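Local coordinates for putative carboxynorspermidine decarboxylase protein (Sinorhizobium meliloti, PDB 3MT1), which probably decarboxylates carboxynorspermidine and carboxyspermidine to norspermidine and spermidine, using pyridoxal 5'-phosphate, and works as a homodimer, at residues T56-S59 against L60-R64; T74-S78 against V79-D83; I86-V89 against V90-A93; F98-I101 against S102-E105. All coordinates share one frame; numbering follows the deposited sequence.

The four contacts follow along the chain, from 56 to 105, on one flank of the eight-stranded parallel beta/alpha-barrel. Contact 1 runs from strand 54-57 into helix 60-70. Contact 2 leaves the neighbouring strand 73-77 for a loop, contact 3 covers most of helix 83-92 and its C-terminal end, and contact 4 links strand 95-98 to helix 101-107. Contact 2 is central: its centre is about 8 Å from that of contact 1, 9 Å from contact 3 and 10 Å from contact 4, and it touches all three. Contacts 1 and 4, about 18 Å apart between centres, do not touch. Contacts 1, 2 and, through one residue, 4 reach the second subunit; contact 3 does not.

Contact 1. Residues T56-S59 against L60-R64; sequences TSSS and LFEVR
S59 caps the helix that E62 and V63 belong to. The turn is a beta-to-alpha connection of the barrel: strand 54-57 ends, and helix 60-70 starts after S59 at the N-cap. The tight part is the inner side of the turn. With chi1 at 68°, S59 OG sits between its own backbone N and carbonyl carbon and faces the first turn of the helix. There it accepts from E62 N at 3.1 Å. The same hydroxyl bonds to the carbonyl O of N333 of the second subunit, so the cap is also a dimer contact. S59 O takes the next helical bond, from V63 N at 3.0 Å, with a nearly straight N-H...O angle of 178°. S57 comes in from the strand. Its OG is 3.5 Å from E62 CB and packs against the first helical turn. V63 packs on T74 and A76 of strand 73-77. The other side is looser. F61 leads its ring away from 56-59 and packs on G334 of the second subunit. L60 packs on E85 and E88 of helix 83-92. Both are partly exposed, as is S58. The buried E62 reaches back to S58 with its extended chain, but only weak bonds form there: E62 OE1 accepts from S58 OG at 3.3 Å and from S58 N at 3.4 Å.

Contact 2. Residues T74-S78 against V79-D83; sequences THAYS and VAYGD
The ring of Y81 lies flat against the CB of S78. This is a CH-pi contact: CB stands 3.6 Å from the ring centroid and 14° off the ring normal, so it is over the middle of one face. Y81 has CG anti to its carbonyl carbon (chi1 -68°), which turns the ring back towards the strand. Its OH ends beside the backbone of Y77, 3.2 Å from Y77 C, but its hydrogen bond goes to I97 O of the next strand. S78 holds OG anti to its backbone N (chi1 177°), which carries the hydroxyl toward the turn. It meets A80 N at 3.0 Å, in a weak bond bent to 131°. The turn follows the third strand of the beta/alpha-barrel, 73-77, and leads to helix 83-92. A leucine in place of Y81 would probably leave S78 CB without its aromatic face and I97 O without its hydroxyl partner. Y77 leaves the backbone away from the turn, yet its side chain crosses that of V79 at a slant, with Y77 OH 4.1 Å from V79 CG2. That hydroxyl bonds to R119 NH1 and probably to N99 OD1. A80 O accepts from K293 NZ of the second subunit.

Contact 3. Residues I86-V89 against V90-A93; sequences IDEV and VSHA
V90 sits one helical turn after I86, and their backbones and side chains both meet. V90 N gives a hydrogen bond to I86 O at 2.8 Å. Its CG2 branch lies alongside that carbonyl, while I86 CD1 comes to 4.2 Å from V90 CG2. Both side chains also pack on I96 of strand 95-98. V89 contributes through its carbonyl oxygen, which has two donors. A93 N reaches it nearly in line with the C=O bond at 3.1 Å, and H92 N reaches it from well above the carbonyl plane at 2.9 Å. The side chain of V89 turns to L60, A76 and Y81. E88 is on the outer side. Its CG is anti to the backbone N (chi1 -160°) and the chain beyond is extended, so it runs side by side with H92. OE2 lies in the plane of the imidazole at its edge and accepts a weak bond from H92 NE2 at 3.5 Å. The carboxylate and ring planes are 61° apart. OE2 also forms a long, weak ion pair with R64 NH1. E88 O accepts from S91 OG at 2.9 Å. With alanine in place of E88, H92 NE2 and R64 would probably each lose a weak partner, and the ring would be less restrained. The arrangement is the greater part, with the C-terminal end, of the helix in the beta-alpha-beta crossover between strands 73-77 and 95-98.

Contact 4. Residues F98-I101 against S102-E105; sequences FNSI and SQLE
S100 has its OG between its backbone N and carbonyl carbon (chi1 67°), which brings the hydroxyl to Q103 N. Q103 bends at chi2 (-89°), so its amide turns back towards the loop instead of following the helix. S100 is the N-cap of helix 101-107. Its OG accepts from Q103 N at 3.2 Å and also touches Q103 CG at 3.4 Å. S100 O then takes L104 N at 3.1 Å, and I101 O takes E105 N at 2.7 Å. The folded-back amide is joined to the loop by a water. The water donates to Q103 OE1 and accepts from N99 N. Q103 OE1 also accepts from Y81 N, so the oxygen has two donors and ties the helix start to the preceding turn.

F98 fills the inner side. Its ring lies under the backbone of L104, with L104 CA over one face, 4.1 Å from the ring centroid and off towards the rim. The two side chains cross at about a right angle, and L104 CD1 meets F98 CD2 at 3.8 Å. On the outer side E105, exposed, keeps an extended chain that crosses I101 at a slant and brings OE1 to I101 CG2 at 3.8 Å. F98 ends the fourth barrel strand, 95-98, and pairs through its backbone with G117 and R119 of strand 115-119, while L104 packs on V152 and I156 beyond helix 146-150.

Contact 1. Residues T56-S59 against L60-R64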
loop_
_atom_site.group_PDB
_atom_site.type_symbol
_atom_site.label_atom_id
_atom_site.label_comp_id
_atom_site.label_asym_id
_atom_site.label_seq_id
_atom_site.Cartn_x
_atom_site.Cartn_y
_atom_site.Cartn_z
ATOM N N THR B 56 -9.554 -19.806 2.181
ATOM C CA THR B 56 -8.271 -20.227 1.647
ATOM C C THR B 56 -7.258 -19.080 1.861
ATOM O O THR B 56 -7.633 -17.943 1.890
ATOM C CB THR B 56 -8.388 -20.664 0.168
ATOM O OG1 THR B 56 -7.157 -21.266 -0.242
ATOM C CG2 THR B 56 -8.692 -19.455 -0.776
ATOM N N SER B 57 -5.993 -19.402 2.020
ATOM C CA SER B 57 -4.989 -18.461 2.488
ATOM C C SER B 57 -3.718 -18.542 1.703
ATOM O O SER B 57 -3.400 -19.588 1.183
ATOM C CB SER B 57 -4.575 -18.842 3.898
ATOM O OG SER B 57 -5.590 -18.531 4.806
ATOM N N SER B 58 -2.925 -17.484 1.709
ATOM C CA SER B 58 -1.610 -17.574 1.104
ATOM C C SER B 58 -0.465 -17.199 2.009
ATOM O O SER B 58 0.600 -16.887 1.525
ATOM C CB SER B 58 -1.557 -16.753 -0.181
ATOM O OG SER B 58 -2.236 -15.526 -0.005
ATOM N N SER B 59 -0.680 -17.228 3.317
ATOM C CA SER B 59 0.345 -16.868 4.289
ATOM C C SER B 59 -0.036 -17.453 5.631
ATOM O O SER B 59 -1.194 -17.815 5.859
ATOM C CB SER B 59 0.429 -15.359 4.452
ATOM O OG SER B 59 -0.736 -14.832 5.070
ATOM N N LEU B 60 0.958 -17.593 6.494
ATOM C CA LEU B 60 0.721 -17.934 7.868
ATOM C C LEU B 60 -0.395 -17.092 8.487
ATOM O O LEU B 60 -1.399 -17.638 8.951
ATOM C CB LEU B 60 2.000 -17.815 8.714
ATOM C CG LEU B 60 1.760 -18.020 10.218
ATOM C CD1 LEU B 60 1.006 -19.330 10.446
ATOM C CD2 LEU B 60 3.066 -17.989 11.052
ATOM N N PHE B 61 -0.252 -15.777 8.497
ATOM C CA PHE B 61 -1.246 -15.006 9.210
ATOM C C PHE B 61 -2.652 -15.234 8.665
ATOM O O PHE B 61 -3.613 -15.304 9.423
ATOM C CB PHE B 61 -0.882 -13.560 9.235
ATOM C CG PHE B 61 0.293 -13.233 10.127
ATOM C CD1 PHE B 61 0.867 -14.187 10.942
ATOM C CD2 PHE B 61 0.791 -11.926 10.173
ATOM C CE1 PHE B 61 1.935 -13.882 11.761
ATOM C CE2 PHE B 61 1.852 -11.591 11.035
ATOM C CZ PHE B 61 2.430 -12.578 11.830
ATOM N N GLU B 62 -2.770 -15.424 7.359
ATOM C CA GLU B 62 -4.086 -15.633 6.783
ATOM C C GLU B 62 -4.711 -16.969 7.190
ATOM O O GLU B 62 -5.896 -16.999 7.621
ATOM C CB GLU B 62 -4.112 -15.398 5.273
ATOM C CG GLU B 62 -4.128 -13.908 4.937
ATOM C CD GLU B 62 -4.277 -13.548 3.403
ATOM O OE1 GLU B 62 -4.117 -14.417 2.500
ATOM O OE2 GLU B 62 -4.569 -12.346 3.127
ATOM N N VAL B 63 -3.928 -18.048 7.107
ATOM C CA VAL B 63 -4.400 -19.330 7.594
ATOM C C VAL B 63 -4.777 -19.321 9.081
ATOM O O VAL B 63 -5.805 -19.873 9.465
ATOM C CB VAL B 63 -3.453 -20.513 7.260
ATOM C CG1 VAL B 63 -2.278 -20.644 8.277
ATOM C CG2 VAL B 63 -4.266 -21.811 7.238
ATOM N N ARG B 64 -3.983 -18.671 9.910
ATOM C CA ARG B 64 -4.390 -18.502 11.312
ATOM C C ARG B 64 -5.710 -17.695 11.445
ATOM O O ARG B 64 -6.635 -18.083 12.226
ATOM C CB ARG B 64 -3.272 -17.853 12.128
ATOM C CG ARG B 64 -3.624 -17.544 13.550
ATOM C CD ARG B 64 -2.354 -17.361 14.340
ATOM N NE ARG B 64 -2.611 -16.965 15.721
ATOM C CZ ARG B 64 -1.672 -16.577 16.576
ATOM N NH1 ARG B 64 -0.410 -16.495 16.186
ATOM N NH2 ARG B 64 -1.999 -16.220 17.809
#

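Contact 2. Residues T74-S78 against V79-D83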
loop_
_atom_site.group_PDB
_atom_site.type_symbol
_atom_site.label_atom_id
_atom_site.label_comp_id
_atom_site.label_asym_id
_atom_site.label_seq_id
_atom_site.Cartn_x
_atom_site.Cartn_y
_atom_site.Cartn_z
ATOM N N THR B 74 -10.170 -24.947 6.411
ATOM C CA THR B 74 -9.135 -23.975 6.062
ATOM C C THR B 74 -8.112 -24.572 5.107
ATOM O O THR B 74 -7.569 -25.648 5.359
ATOM C CB THR B 74 -8.407 -23.346 7.326
ATOM O OG1 THR B 74 -7.269 -24.133 7.667
ATOM C CG2 THR B 74 -9.336 -23.238 8.526
ATOM N N HIS B 75 -7.866 -23.870 4.010
ATOM C CA HIS B 75 -6.889 -24.295 2.986
ATOM C C HIS B 75 -5.726 -23.350 3.014
ATOM O O HIS B 75 -5.907 -22.133 3.116
ATOM C CB HIS B 75 -7.492 -24.289 1.580
ATOM C CG HIS B 75 -8.435 -25.419 1.320
ATOM N ND1 HIS B 75 -8.682 -25.903 0.050
ATOM C CD2 HIS B 75 -9.177 -26.180 2.170
ATOM C CE1 HIS B 75 -9.563 -26.890 0.127
ATOM N NE2 HIS B 75 -9.869 -27.083 1.403
ATOM N N ALA B 76 -4.532 -23.914 2.944
ATOM C CA ALA B 76 -3.328 -23.107 2.901
ATOM C C ALA B 76 -2.653 -23.219 1.548
ATOM O O ALA B 76 -2.540 -24.308 1.000
ATOM C CB ALA B 76 -2.368 -23.514 4.034
ATOM N N TYR B 77 -2.225 -22.092 1.006
ATOM C CA TYR B 77 -1.421 -22.080 -0.201
ATOM C C TYR B 77 -0.274 -21.111 -0.011
ATOM O O TYR B 77 -0.383 -20.139 0.750
ATOM C CB TYR B 77 -2.245 -21.633 -1.403
ATOM C CG TYR B 77 -1.405 -21.421 -2.655
ATOM C CD1 TYR B 77 -0.780 -22.493 -3.295
ATOM C CD2 TYR B 77 -1.224 -20.134 -3.190
ATOM C CE1 TYR B 77 -0.014 -22.307 -4.436
ATOM C CE2 TYR B 77 -0.450 -19.929 -4.322
ATOM C CZ TYR B 77 0.155 -21.020 -4.950
ATOM O OH TYR B 77 0.923 -20.806 -6.095
ATOM N N SER B 78 0.835 -21.374 -0.681
ATOM C CA SER B 78 1.912 -20.408 -0.727
ATOM C C SER B 78 2.730 -20.658 -1.952
ATOM O O SER B 78 2.789 -21.780 -2.428
ATOM C CB SER B 78 2.819 -20.463 0.511
ATOM O OG SER B 78 3.900 -19.528 0.380
ATOM N N VAL B 79 3.359 -19.602 -2.447
ATOM C CA VAL B 79 4.331 -19.704 -3.515
ATOM C C VAL B 79 5.596 -20.352 -2.957
ATOM O O VAL B 79 6.177 -21.213 -3.602
ATOM C CB VAL B 79 4.602 -18.323 -4.132
ATOM C CG1 VAL B 79 5.672 -18.394 -5.124
ATOM C CG2 VAL B 79 3.357 -17.821 -4.816
ATOM N N ALA B 80 5.978 -19.999 -1.734
ATOM C CA ALA B 80 7.156 -20.595 -1.091
ATOM C C ALA B 80 7.007 -20.682 0.430
ATOM O O ALA B 80 7.011 -19.628 1.092
ATOM C CB ALA B 80 8.387 -19.779 -1.436
ATOM N N TYR B 81 6.880 -21.887 1.004
ATOM C CA TYR B 81 6.751 -21.964 2.481
ATOM C C TYR B 81 8.069 -21.719 3.172
ATOM O O TYR B 81 9.102 -22.090 2.665
ATOM C CB TYR B 81 6.155 -23.281 2.986
ATOM C CG TYR B 81 4.733 -23.435 2.623
ATOM C CD1 TYR B 81 4.369 -24.145 1.469
ATOM C CD2 TYR B 81 3.728 -22.836 3.392
ATOM C CE1 TYR B 81 3.033 -24.262 1.100
ATOM C CE2 TYR B 81 2.388 -22.958 3.033
ATOM C CZ TYR B 81 2.049 -23.663 1.887
ATOM O OH TYR B 81 0.736 -23.773 1.498
ATOM N N GLY B 82 8.011 -21.082 4.332
ATOM C CA GLY B 82 9.157 -20.918 5.184
ATOM C C GLY B 82 9.158 -22.087 6.136
ATOM O O GLY B 82 8.084 -22.516 6.611
ATOM N N ASP B 83 10.366 -22.609 6.391
ATOM C CA ASP B 83 10.623 -23.716 7.311
ATOM C C ASP B 83 10.266 -23.358 8.762
ATOM O O ASP B 83 9.724 -24.188 9.514
ATOM C CB ASP B 83 12.093 -24.140 7.224
ATOM C CG ASP B 83 12.658 -24.044 5.800
ATOM O OD1 ASP B 83 13.204 -25.080 5.310
ATOM O OD2 ASP B 83 12.559 -22.928 5.177
#

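Contact 3. Residues I86-V89 against V90-A93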
loop_
_atom_site.group_PDB
_atom_site.type_symbol
_atom_site.label_atom_id
_atom_site.label_comp_id
_atom_site.label_asym_id
_atom_site.label_seq_id
_atom_site.Cartn_x
_atom_site.Cartn_y
_atom_site.Cartn_z
ATOM N N ILE B 86 6.125 -23.502 8.323
ATOM C CA ILE B 86 5.430 -24.701 7.847
ATOM C C ILE B 86 4.658 -25.474 8.910
ATOM O O ILE B 86 3.513 -25.890 8.672
ATOM C CB ILE B 86 6.404 -25.686 7.107
ATOM C CG1 ILE B 86 5.648 -26.759 6.308
ATOM C CG2 ILE B 86 7.374 -26.368 8.079
ATOM C CD1 ILE B 86 4.592 -26.255 5.363
ATOM N N ASP B 87 5.279 -25.674 10.066
ATOM C CA ASP B 87 4.683 -26.493 11.084
ATOM C C ASP B 87 3.461 -25.801 11.637
ATOM O O ASP B 87 2.456 -26.452 11.911
ATOM C CB ASP B 87 5.690 -26.846 12.188
ATOM C CG ASP B 87 6.394 -28.235 11.948
ATOM O OD1 ASP B 87 5.664 -29.264 11.772
ATOM O OD2 ASP B 87 7.666 -28.307 11.963
ATOM N N GLU B 88 3.519 -24.483 11.777
ATOM C CA GLU B 88 2.382 -23.773 12.267
ATOM C C GLU B 88 1.322 -23.728 11.180
ATOM O O GLU B 88 0.120 -23.810 11.455
ATOM C CB GLU B 88 2.746 -22.378 12.730
ATOM C CG GLU B 88 1.693 -21.827 13.674
ATOM C CD GLU B 88 1.932 -20.376 14.087
ATOM O OE1 GLU B 88 3.128 -20.007 14.343
ATOM O OE2 GLU B 88 0.914 -19.614 14.166
ATOM N N VAL B 89 1.751 -23.625 9.932
ATOM C CA VAL B 89 0.767 -23.612 8.888
ATOM C C VAL B 89 -0.011 -24.928 8.971
ATOM O O VAL B 89 -1.255 -24.917 9.088
ATOM C CB VAL B 89 1.381 -23.365 7.515
ATOM C CG1 VAL B 89 0.322 -23.392 6.459
ATOM C CG2 VAL B 89 2.072 -22.018 7.474
ATOM N N VAL B 90 0.730 -26.050 8.984
ATOM C CA VAL B 90 0.133 -27.386 8.972
ATOM C C VAL B 90 -0.873 -27.590 10.099
ATOM O O VAL B 90 -1.922 -28.189 9.899
ATOM C CB VAL B 90 1.192 -28.527 8.957
ATOM C CG1 VAL B 90 0.547 -29.897 9.316
ATOM C CG2 VAL B 90 1.849 -28.600 7.578
ATOM N N SER B 91 -0.574 -27.071 11.275
ATOM C CA SER B 91 -1.485 -27.228 12.386
ATOM C C SER B 91 -2.774 -26.423 12.271
ATOM O O SER B 91 -3.705 -26.727 12.954
ATOM C CB SER B 91 -0.798 -26.892 13.693
ATOM O OG SER B 91 -0.504 -25.529 13.707
ATOM N N HIS B 92 -2.843 -25.412 11.416
ATOM C CA HIS B 92 -4.102 -24.649 11.242
ATOM C C HIS B 92 -4.902 -25.181 10.058
ATOM O O HIS B 92 -6.110 -25.049 10.041
ATOM C CB HIS B 92 -3.882 -23.131 11.016
ATOM C CG HIS B 92 -3.325 -22.388 12.196
ATOM N ND1 HIS B 92 -4.012 -22.239 13.379
ATOM C CD2 HIS B 92 -2.161 -21.714 12.356
ATOM C CE1 HIS B 92 -3.279 -21.535 14.229
ATOM N NE2 HIS B 92 -2.151 -21.204 13.631
ATOM N N ALA B 93 -4.225 -25.776 9.082
ATOM C CA ALA B 93 -4.849 -26.111 7.806
ATOM C C ALA B 93 -5.443 -27.517 7.779
ATOM O O ALA B 93 -4.918 -28.420 8.417
ATOM C CB ALA B 93 -3.837 -25.951 6.670
#

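Contact 4. Residues F98-I101 against S102-E105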
loop_
_atom_site.group_PDB
_atom_site.type_symbol
_atom_site.label_atom_id
_atom_site.label_comp_id
_atom_site.label_asym_id
_atom_site.label_seq_id
_atom_site.Cartn_x
_atom_site.Cartn_y
_atom_site.Cartn_z
ATOM N N PHE B 98 0.892 -26.947 -2.518
ATOM C CA PHE B 98 2.249 -26.565 -2.844
ATOM C C PHE B 98 2.303 -26.161 -4.267
ATOM O O PHE B 98 1.574 -26.707 -5.108
ATOM C CB PHE B 98 3.235 -27.683 -2.592
ATOM C CG PHE B 98 3.157 -28.247 -1.214
ATOM C CD1 PHE B 98 3.848 -27.650 -0.171
ATOM C CD2 PHE B 98 2.374 -29.382 -0.951
ATOM C CE1 PHE B 98 3.771 -28.173 1.117
ATOM C CE2 PHE B 98 2.295 -29.903 0.309
ATOM C CZ PHE B 98 2.996 -29.292 1.354
ATOM N N ASN B 99 3.189 -25.198 -4.514
ATOM C CA ASN B 99 3.348 -24.559 -5.806
ATOM C C ASN B 99 4.102 -25.423 -6.813
ATOM O O ASN B 99 3.955 -25.255 -8.022
ATOM C CB ASN B 99 4.058 -23.217 -5.623
ATOM C CG ASN B 99 3.901 -22.308 -6.825
ATOM O OD1 ASN B 99 2.789 -21.883 -7.142
ATOM N ND2 ASN B 99 5.013 -22.005 -7.501
ATOM N N SER B 100 4.901 -26.349 -6.311
ATOM C CA SER B 100 5.866 -27.052 -7.144
ATOM C C SER B 100 6.178 -28.380 -6.496
ATOM O O SER B 100 5.955 -28.554 -5.290
ATOM C CB SER B 100 7.149 -26.228 -7.262
ATOM O OG SER B 100 7.792 -26.169 -5.997
ATOM N N ILE B 101 6.698 -29.306 -7.301
ATOM C CA ILE B 101 7.079 -30.643 -6.844
ATOM C C ILE B 101 8.099 -30.532 -5.722
ATOM O O ILE B 101 7.953 -31.149 -4.664
ATOM C CB ILE B 101 7.600 -31.502 -8.022
ATOM C CG1 ILE B 101 6.414 -32.168 -8.712
ATOM C CG2 ILE B 101 8.602 -32.578 -7.548
ATOM C CD1 ILE B 101 6.501 -32.209 -10.236
ATOM N N SER B 102 9.108 -29.708 -5.962
ATOM C CA SER B 102 10.162 -29.464 -5.009
ATOM C C SER B 102 9.651 -28.992 -3.628
ATOM O O SER B 102 10.111 -29.491 -2.596
ATOM C CB SER B 102 11.140 -28.462 -5.617
ATOM O OG SER B 102 12.228 -28.250 -4.748
ATOM N N GLN B 103 8.708 -28.045 -3.609
ATOM C CA GLN B 103 8.059 -27.622 -2.356
ATOM C C GLN B 103 7.377 -28.805 -1.688
ATOM O O GLN B 103 7.452 -28.982 -0.459
ATOM C CB GLN B 103 7.013 -26.530 -2.602
ATOM C CG GLN B 103 7.575 -25.138 -2.810
ATOM C CD GLN B 103 7.727 -24.410 -1.522
ATOM O OE1 GLN B 103 6.754 -24.228 -0.792
ATOM N NE2 GLN B 103 8.952 -23.978 -1.218
ATOM N N LEU B 104 6.712 -29.620 -2.497
ATOM C CA LEU B 104 6.019 -30.783 -1.956
ATOM C C LEU B 104 6.992 -31.804 -1.384
ATOM O O LEU B 104 6.803 -32.286 -0.273
ATOM C CB LEU B 104 5.112 -31.402 -3.016
ATOM C CG LEU B 104 4.642 -32.828 -2.851
ATOM C CD1 LEU B 104 3.638 -32.928 -1.748
ATOM C CD2 LEU B 104 4.062 -33.272 -4.182
ATOM N N GLU B 105 8.043 -32.112 -2.142
ATOM C CA GLU B 105 9.083 -33.022 -1.680
ATOM C C GLU B 105 9.678 -32.479 -0.396
ATOM O O GLU B 105 9.894 -33.211 0.558
ATOM C CB GLU B 105 10.154 -33.178 -2.737
ATOM C CG GLU B 105 9.825 -34.214 -3.808
ATOM C CD GLU B 105 10.875 -34.251 -4.927
ATOM O OE1 GLU B 105 11.481 -33.181 -5.202
ATOM O OE2 GLU B 105 11.095 -35.334 -5.538
HETATM O O HOH W 1 4.267 -24.060 -1.994
#